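Local coordinates for beta-lactamase-like protein (Koribacter versatilis, PDB 6B9V) that cleaves reactive FAD photoproducts, acting as a diphosphatase of the PhnP family with a metallo-beta-lactamase-like fold and two manganese ions in its metal site, at residues A73-H78 with Y166-G171; V141-I146 with P155-H160; A174-F179 with D194-D199. All blocks are in the same frame, centred on the assembly; numbering follows the deposited sequence.

Contact 1 (A73-H78 with Y166-G171); sequences AIVYTH and YGYRFG. With MN (manganese (II) ion), chain D.
Y168 reaches across with its phenol and donates a short hydrogen bond, OH to the carbonyl O of Y76 at 2.6 Å. That oxygen lies at the edge of the ring, in its plane, while the hydroxyl stands above the carbonyl plane. Tyrosine suits the place because its long flat side chain crosses buried, apolar surroundings and still ends in a donor. A longer but nearly straight bond (172°) joins the backbone, Y166 N to T77 O at 3.3 Å.

T77 then links this contact to the metal. Its OG1 accepts ND1 of H78 at 2.9 Å, in the plane of the imidazole, and is also bonded to D54. This second shell fixes the rotation of the H78 ring, whose NE2 binds a manganese ion. OG1 takes the position between the backbone N and the carbonyl carbon (chi1 59°), while CG2 of T77, beside the backbone N, comes within 3.4 Å of Y166 O.

V75 covers one face of Y168 in a CH-pi contact: CG1, anti to the backbone N, is 3.7 Å from the ring centroid and displaced toward the rim, nearest to CZ. Beta branching suits the extended backbone, and a compact methyl can lie over the ring.

Strand 73-75 runs between strands 49-53 and 104-108 of one sheet, strand 163-170 between 151-160 and 173-176 of the other, and V75 also rests on V51.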
# COMPACT_ATOMS: atom_id res chain seq x y z
N ALA A 73 2.41 -19.53 -4.79
CA ALA A 73 1.45 -19.70 -3.72
C ALA A 73 1.60 -18.56 -2.73
O ALA A 73 2.70 -18.01 -2.56
CB ALA A 73 1.64 -21.07 -3.04
N ILE A 74 0.50 -18.20 -2.09
CA ILE A 74 0.51 -17.22 -1.01
C ILE A 74 -0.02 -17.87 0.26
O ILE A 74 -1.07 -18.53 0.25
CB ILE A 74 -0.33 -15.97 -1.36
CG1 ILE A 74 0.22 -15.32 -2.64
CG2 ILE A 74 -0.35 -14.98 -0.17
CD1 ILE A 74 -0.61 -14.19 -3.18
N VAL A 75 0.70 -17.68 1.36
CA VAL A 75 0.32 -18.27 2.64
C VAL A 75 0.12 -17.15 3.67
O VAL A 75 0.98 -16.28 3.78
CB VAL A 75 1.40 -19.25 3.14
CG1 VAL A 75 1.01 -19.84 4.49
CG2 VAL A 75 1.60 -20.38 2.13
N TYR A 76 -0.99 -17.17 4.40
CA TYR A 76 -1.26 -16.12 5.39
C TYR A 76 -1.04 -16.54 6.84
O TYR A 76 -1.46 -17.64 7.25
CB TYR A 76 -2.71 -15.62 5.24
CG TYR A 76 -2.87 -14.75 4.02
CD1 TYR A 76 -3.28 -15.29 2.80
CD2 TYR A 76 -2.60 -13.39 4.07
CE1 TYR A 76 -3.42 -14.50 1.66
CE2 TYR A 76 -2.73 -12.59 2.95
CZ TYR A 76 -3.16 -13.15 1.74
OH TYR A 76 -3.29 -12.36 0.61
N THR A 77 -0.42 -15.66 7.63
CA THR A 77 -0.33 -15.86 9.08
C THR A 77 -1.66 -15.50 9.78
O THR A 77 -2.13 -16.24 10.67
CB THR A 77 0.81 -15.02 9.70
OG1 THR A 77 0.58 -13.63 9.43
CG2 THR A 77 2.17 -15.44 9.14
N HIS A 78 -2.27 -14.38 9.38
CA HIS A 78 -3.53 -13.91 9.97
C HIS A 78 -4.07 -12.73 9.17
O HIS A 78 -3.46 -12.33 8.17
CB HIS A 78 -3.38 -13.52 11.46
CG HIS A 78 -2.50 -12.33 11.71
ND1 HIS A 78 -1.21 -12.23 11.23
CD2 HIS A 78 -2.69 -11.21 12.46
CE1 HIS A 78 -0.66 -11.10 11.64
NE2 HIS A 78 -1.54 -10.46 12.39
N TYR A 166 -1.25 -18.38 12.96
CA TYR A 166 -0.19 -19.31 12.55
C TYR A 166 1.14 -18.65 12.25
O TYR A 166 1.21 -17.59 11.61
CB TYR A 166 -0.60 -20.10 11.30
CG TYR A 166 -1.61 -21.20 11.54
CD1 TYR A 166 -1.59 -21.95 12.71
CD2 TYR A 166 -2.58 -21.50 10.59
CE1 TYR A 166 -2.51 -22.97 12.94
CE2 TYR A 166 -3.51 -22.51 10.80
CZ TYR A 166 -3.47 -23.24 11.98
OH TYR A 166 -4.39 -24.24 12.18
N GLY A 167 2.21 -19.31 12.66
CA GLY A 167 3.51 -19.12 12.05
C GLY A 167 3.73 -20.37 11.21
O GLY A 167 2.86 -21.23 11.17
N TYR A 168 4.87 -20.50 10.54
CA TYR A 168 5.10 -21.69 9.73
C TYR A 168 6.52 -22.20 9.82
O TYR A 168 7.45 -21.42 9.86
CB TYR A 168 4.76 -21.42 8.25
CG TYR A 168 3.31 -21.06 8.06
CD1 TYR A 168 2.89 -19.74 8.08
CD2 TYR A 168 2.36 -22.06 7.89
CE1 TYR A 168 1.54 -19.41 7.93
CE2 TYR A 168 1.02 -21.75 7.73
CZ TYR A 168 0.62 -20.43 7.75
OH TYR A 168 -0.72 -20.16 7.60
N ARG A 169 6.67 -23.52 9.84
CA ARG A 169 7.98 -24.11 9.74
C ARG A 169 8.10 -24.79 8.38
O ARG A 169 7.19 -25.48 7.94
CB ARG A 169 8.24 -25.14 10.85
CG ARG A 169 9.58 -25.84 10.70
CD ARG A 169 9.89 -26.78 11.85
NE ARG A 169 11.21 -27.39 11.68
CZ ARG A 169 12.02 -27.73 12.68
NH1 ARG A 169 11.66 -27.53 13.94
NH2 ARG A 169 13.21 -28.28 12.43
N PHE A 170 9.22 -24.59 7.72
CA PHE A 170 9.45 -25.18 6.42
C PHE A 170 10.92 -25.59 6.34
O PHE A 170 11.81 -24.74 6.37
CB PHE A 170 9.04 -24.21 5.29
CG PHE A 170 9.32 -22.76 5.60
CD1 PHE A 170 8.44 -22.01 6.38
CD2 PHE A 170 10.43 -22.11 5.07
CE1 PHE A 170 8.68 -20.68 6.66
CE2 PHE A 170 10.67 -20.77 5.34
CZ PHE A 170 9.80 -20.05 6.14
N GLY A 171 11.15 -26.90 6.29
CA GLY A 171 12.51 -27.43 6.32
C GLY A 171 13.24 -26.95 7.57
O GLY A 171 12.71 -27.04 8.68
MN MN D . -1.45 -8.75 13.85

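Contact 2 (V141-I146 with P155-H160); sequences VHHEAI and PVPVIH. With MN (manganese (II) ion), chain D.
P155 pushes the edge of its ring into the curve of the loop 141-146, where backbone carbonyls receive it. Its CG is in close packing contact with the O of H142 at 3.2 Å, and its CD is 3.3 Å from the O of E144. CD is bonded to the peptide nitrogen and so carries slightly polarised C-H groups, which makes its carbonyl company probably mildly favourable, though no direct hydrogen bond crosses the contact. V141 adds an apolar touch, its CG1 meeting the same CG at 3.7 Å; with chi1 at -178°, this methyl stands anti to the backbone N.

The polar link between the segments is a water that donates to both, lying 2.6 Å from the O of H143 and 2.5 Å from the O of P155. It ties the two carbonyls, neither of which could donate to the other. Proline suits this side of the strand, where the loop brings carbonyls and no strand: with no N-H, it presents hydrocarbon.

Farther along, P157 meets H143. The imidazole swings back toward the strand, CG lying beside the backbone N and anti to the carbonyl carbon (chi1 -78°), and NE2 comes within 3.5 Å of P157 CG at an oblique angle. The Y166 ring, edge-to-face with that of H143, backs this exposed histidine, while V141 is held by backbone bonds to A108.

At the far end of the same strand H160 binds a manganese ion through NE2, and its ND1 is hydrogen-bonded to the O of T208, which orients the ring. The loop connects strand 136-140, at the border of one sheet, with strand 146-148, at the border of the other, and strand 151-160 lies between 146-148 and 163-170.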
# COMPACT_ATOMS: atom_id res chain seq x y z
N VAL A 141 -6.43 -23.66 5.59
CA VAL A 141 -5.36 -24.18 6.41
C VAL A 141 -5.87 -24.57 7.80
O VAL A 141 -6.46 -23.74 8.50
CB VAL A 141 -4.21 -23.16 6.59
CG1 VAL A 141 -3.08 -23.76 7.42
CG2 VAL A 141 -3.69 -22.67 5.24
N HIS A 142 -5.65 -25.81 8.20
CA HIS A 142 -5.80 -26.17 9.60
C HIS A 142 -4.43 -26.58 10.11
O HIS A 142 -3.42 -26.05 9.66
CB HIS A 142 -6.83 -27.29 9.79
CG HIS A 142 -7.51 -27.24 11.12
ND1 HIS A 142 -7.33 -28.20 12.10
CD2 HIS A 142 -8.37 -26.33 11.65
CE1 HIS A 142 -8.05 -27.89 13.16
NE2 HIS A 142 -8.69 -26.76 12.92
N HIS A 143 -4.39 -27.53 11.04
CA HIS A 143 -3.12 -27.86 11.67
C HIS A 143 -2.26 -28.80 10.84
O HIS A 143 -1.06 -28.93 11.07
CB HIS A 143 -3.37 -28.44 13.06
CG HIS A 143 -3.70 -27.40 14.10
ND1 HIS A 143 -4.55 -26.35 13.86
CD2 HIS A 143 -3.26 -27.25 15.37
CE1 HIS A 143 -4.64 -25.60 14.94
NE2 HIS A 143 -3.87 -26.12 15.88
N GLU A 144 -2.87 -29.45 9.85
CA GLU A 144 -2.11 -30.34 8.96
C GLU A 144 -1.16 -29.54 8.07
O GLU A 144 -1.39 -28.36 7.79
CB GLU A 144 -3.07 -31.17 8.10
CG GLU A 144 -4.15 -31.89 8.89
CD GLU A 144 -3.79 -33.33 9.16
OE1 GLU A 144 -2.62 -33.71 8.90
OE2 GLU A 144 -4.66 -34.10 9.63
N ALA A 145 -0.08 -30.18 7.63
CA ALA A 145 0.92 -29.51 6.78
C ALA A 145 0.37 -29.14 5.40
O ALA A 145 -0.46 -29.84 4.82
CB ALA A 145 2.15 -30.40 6.62
N ILE A 146 0.85 -28.01 4.89
CA ILE A 146 0.52 -27.51 3.57
C ILE A 146 1.53 -28.05 2.57
O ILE A 146 2.70 -27.70 2.64
CB ILE A 146 0.54 -25.97 3.52
CG1 ILE A 146 -0.25 -25.36 4.67
CG2 ILE A 146 0.04 -25.47 2.17
CD1 ILE A 146 -1.68 -25.87 4.76
N PRO A 155 1.93 -25.53 9.79
CA PRO A 155 1.37 -24.44 10.61
C PRO A 155 1.77 -24.63 12.07
O PRO A 155 1.68 -25.73 12.61
CB PRO A 155 -0.15 -24.59 10.42
CG PRO A 155 -0.32 -25.50 9.22
CD PRO A 155 0.87 -26.41 9.26
N VAL A 156 2.20 -23.54 12.69
CA VAL A 156 2.63 -23.53 14.08
C VAL A 156 1.75 -22.55 14.83
O VAL A 156 1.86 -21.34 14.64
CB VAL A 156 4.10 -23.11 14.22
CG1 VAL A 156 4.52 -23.09 15.71
CG2 VAL A 156 4.99 -24.04 13.41
N PRO A 157 0.84 -23.06 15.67
CA PRO A 157 -0.05 -22.14 16.38
C PRO A 157 0.72 -21.21 17.31
O PRO A 157 1.57 -21.68 18.06
CB PRO A 157 -0.96 -23.08 17.18
CG PRO A 157 -0.89 -24.42 16.43
CD PRO A 157 0.50 -24.48 15.90
N VAL A 158 0.45 -19.91 17.22
CA VAL A 158 0.94 -18.97 18.21
C VAL A 158 -0.22 -18.09 18.69
O VAL A 158 -1.27 -18.04 18.04
CB VAL A 158 2.11 -18.09 17.67
CG1 VAL A 158 3.31 -18.98 17.28
CG2 VAL A 158 1.68 -17.23 16.47
N ILE A 159 -0.04 -17.42 19.83
CA ILE A 159 -1.09 -16.61 20.42
C ILE A 159 -0.78 -15.12 20.26
O ILE A 159 0.26 -14.64 20.70
CB ILE A 159 -1.28 -16.96 21.90
CG1 ILE A 159 -1.64 -18.44 22.04
CG2 ILE A 159 -2.37 -16.08 22.53
CD1 ILE A 159 -2.92 -18.82 21.31
N HIS A 160 -1.70 -14.41 19.60
CA HIS A 160 -1.58 -13.01 19.22
C HIS A 160 -2.59 -12.30 20.11
O HIS A 160 -3.75 -12.12 19.74
CB HIS A 160 -1.89 -12.85 17.71
CG HIS A 160 -1.63 -11.48 17.13
ND1 HIS A 160 -0.83 -10.54 17.74
CD2 HIS A 160 -2.03 -10.94 15.95
CE1 HIS A 160 -0.77 -9.46 16.97
NE2 HIS A 160 -1.49 -9.67 15.89
MN MN D . -1.45 -8.75 13.85
O HOH W 1 0.48 -27.89 12.92

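Contact 3 (A174-F179 with D194-D199); sequences AYLTDF and DILFLD. With MN (manganese (II) ion), chain D; MN (manganese (II) ion), chain C.
A174 to L176 and I195 to L198 pair as parallel strands, their axes only 1° apart, within a beta-alpha-beta unit whose connection carries the short helix 184-187. This is a core element of the metallo-beta-lactamase fold.

Backbone hydrogen bonds set the register: A174 N to I195 O at 3.0 Å, F197 N to A174 O at 2.8 Å and L176 N to F197 O at 3.0 Å. D199 N makes a weak bond to the O of L176.

Apolar groups line both faces. A174, with only CB, lets L196 CD1 approach to 3.9 Å on the face shared with L176 and L198; L196 and L198 of this face pack on helix 212-222. Y175 and F197 occupy the other face, CD1 of the tyrosine against CB of the phenylalanine, with their ring planes oblique at 49°. The F179 ring folds back toward the second strand, CE2 3.7 Å from D199 CB.

One carboxylate binds metal and the other stands behind it. In D199, chi1 of -178° carries CG across toward D178, and OD2 makes a weak bond to D178 N, 3.0 Å; H209 also bonds OD2, and S210 N bonds OD1. The D178 side chain points away from 194-199 toward the metals. A carboxylate oxygen suits bridging two cations: OD1 is 2.4 Å from the manganese of chain D and 2.2 Å from that of chain C.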
# COMPACT_ATOMS: atom_id res chain seq x y z
N ALA A 174 11.90 -21.33 10.11
CA ALA A 174 10.57 -21.07 10.64
C ALA A 174 10.33 -19.56 10.76
O ALA A 174 11.23 -18.77 11.04
CB ALA A 174 10.36 -21.76 11.99
N TYR A 175 9.08 -19.18 10.52
CA TYR A 175 8.71 -17.78 10.48
C TYR A 175 7.51 -17.57 11.40
O TYR A 175 6.42 -18.08 11.14
CB TYR A 175 8.37 -17.36 9.05
CG TYR A 175 7.98 -15.91 8.92
CD1 TYR A 175 8.94 -14.91 8.93
CD2 TYR A 175 6.64 -15.55 8.77
CE1 TYR A 175 8.58 -13.56 8.79
CE2 TYR A 175 6.28 -14.20 8.64
CZ TYR A 175 7.25 -13.22 8.65
OH TYR A 175 6.89 -11.88 8.52
N LEU A 176 7.73 -16.84 12.48
CA LEU A 176 6.69 -16.59 13.48
C LEU A 176 6.58 -15.10 13.78
O LEU A 176 7.44 -14.54 14.44
CB LEU A 176 6.98 -17.31 14.79
CG LEU A 176 6.55 -18.77 14.94
CD1 LEU A 176 7.36 -19.67 14.06
CD2 LEU A 176 6.71 -19.16 16.41
N THR A 177 5.50 -14.48 13.35
CA THR A 177 5.33 -13.05 13.62
C THR A 177 4.04 -12.82 14.39
O THR A 177 3.21 -13.73 14.48
CB THR A 177 5.34 -12.23 12.31
OG1 THR A 177 5.28 -10.83 12.62
CG2 THR A 177 4.16 -12.62 11.41
N ASP A 178 3.89 -11.62 14.96
CA ASP A 178 2.64 -11.23 15.63
C ASP A 178 2.22 -12.22 16.72
O ASP A 178 1.11 -12.77 16.68
CB ASP A 178 1.50 -11.06 14.62
CG ASP A 178 1.71 -9.88 13.67
OD1 ASP A 178 0.95 -8.89 13.75
OD2 ASP A 178 2.64 -9.95 12.86
N PHE A 179 3.09 -12.47 17.68
CA PHE A 179 2.66 -13.27 18.82
C PHE A 179 3.04 -12.57 20.10
O PHE A 179 4.05 -11.84 20.14
CB PHE A 179 3.28 -14.68 18.80
CG PHE A 179 4.77 -14.70 18.99
CD1 PHE A 179 5.33 -14.69 20.26
CD2 PHE A 179 5.61 -14.74 17.89
CE1 PHE A 179 6.72 -14.69 20.43
CE2 PHE A 179 7.00 -14.76 18.04
CZ PHE A 179 7.55 -14.72 19.32
N ASP A 194 17.89 -24.04 11.50
CA ASP A 194 19.01 -23.23 11.04
C ASP A 194 18.66 -21.74 11.12
O ASP A 194 19.49 -20.90 11.47
CB ASP A 194 19.39 -23.56 9.58
CG ASP A 194 20.10 -24.88 9.45
OD1 ASP A 194 20.76 -25.30 10.42
OD2 ASP A 194 20.02 -25.48 8.36
N ILE A 195 17.40 -21.45 10.80
CA ILE A 195 16.89 -20.08 10.72
C ILE A 195 15.55 -19.96 11.44
O ILE A 195 14.62 -20.73 11.16
CB ILE A 195 16.70 -19.62 9.26
CG1 ILE A 195 18.04 -19.58 8.52
CG2 ILE A 195 16.04 -18.25 9.20
CD1 ILE A 195 17.89 -19.23 7.08
N LEU A 196 15.45 -18.99 12.34
CA LEU A 196 14.18 -18.73 13.03
C LEU A 196 13.84 -17.23 13.03
O LEU A 196 14.68 -16.40 13.40
CB LEU A 196 14.24 -19.25 14.46
CG LEU A 196 13.07 -18.90 15.38
CD1 LEU A 196 11.78 -19.54 14.88
CD2 LEU A 196 13.38 -19.35 16.81
N PHE A 197 12.63 -16.88 12.61
CA PHE A 197 12.16 -15.51 12.76
C PHE A 197 11.18 -15.42 13.92
O PHE A 197 10.28 -16.25 14.03
CB PHE A 197 11.50 -15.00 11.47
CG PHE A 197 12.48 -14.49 10.44
CD1 PHE A 197 13.30 -15.38 9.77
CD2 PHE A 197 12.58 -13.14 10.14
CE1 PHE A 197 14.22 -14.94 8.82
CE2 PHE A 197 13.50 -12.67 9.20
CZ PHE A 197 14.32 -13.57 8.54
N LEU A 198 11.36 -14.43 14.79
CA LEU A 198 10.43 -14.13 15.87
C LEU A 198 10.03 -12.67 15.84
O LEU A 198 10.82 -11.81 15.49
CB LEU A 198 11.04 -14.43 17.25
CG LEU A 198 11.50 -15.87 17.52
CD1 LEU A 198 12.19 -15.94 18.90
CD2 LEU A 198 10.33 -16.83 17.45
N ASP A 199 8.80 -12.41 16.27
CA ASP A 199 8.30 -11.07 16.58
C ASP A 199 9.16 -10.39 17.66
O ASP A 199 9.44 -11.00 18.69
CB ASP A 199 6.84 -11.23 17.06
CG ASP A 199 6.15 -9.91 17.38
OD1 ASP A 199 6.48 -9.29 18.41
OD2 ASP A 199 5.24 -9.53 16.62
MN MN D . -1.45 -8.75 13.85
MN MN C . 1.31 -7.31 12.26

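Overall arrangement
The three contacts converge on the metal centre, probably the active site. H78 of contact 1, H160 of contact 2 and D178 of contact 3 all bind the chain D manganese, H80 completing its protein ligands; D82, H83 and H231 join D178 at the chain C ion. A phosphate ion, probably from the crystallisation liquor, comes within about 3 Å (nearest atoms) of the D178 side chain, consistent with a phosphate-binding pocket. Along the chain, contact 2 is nested in the loop closed by contact 1. Strand 163-170 connects them: G167 O is 2.8 Å from V156 N and Y168 O 2.9 Å from Y175 N. Contacts 2 and 3 centre about 8 Å and 10 Å from contact 1.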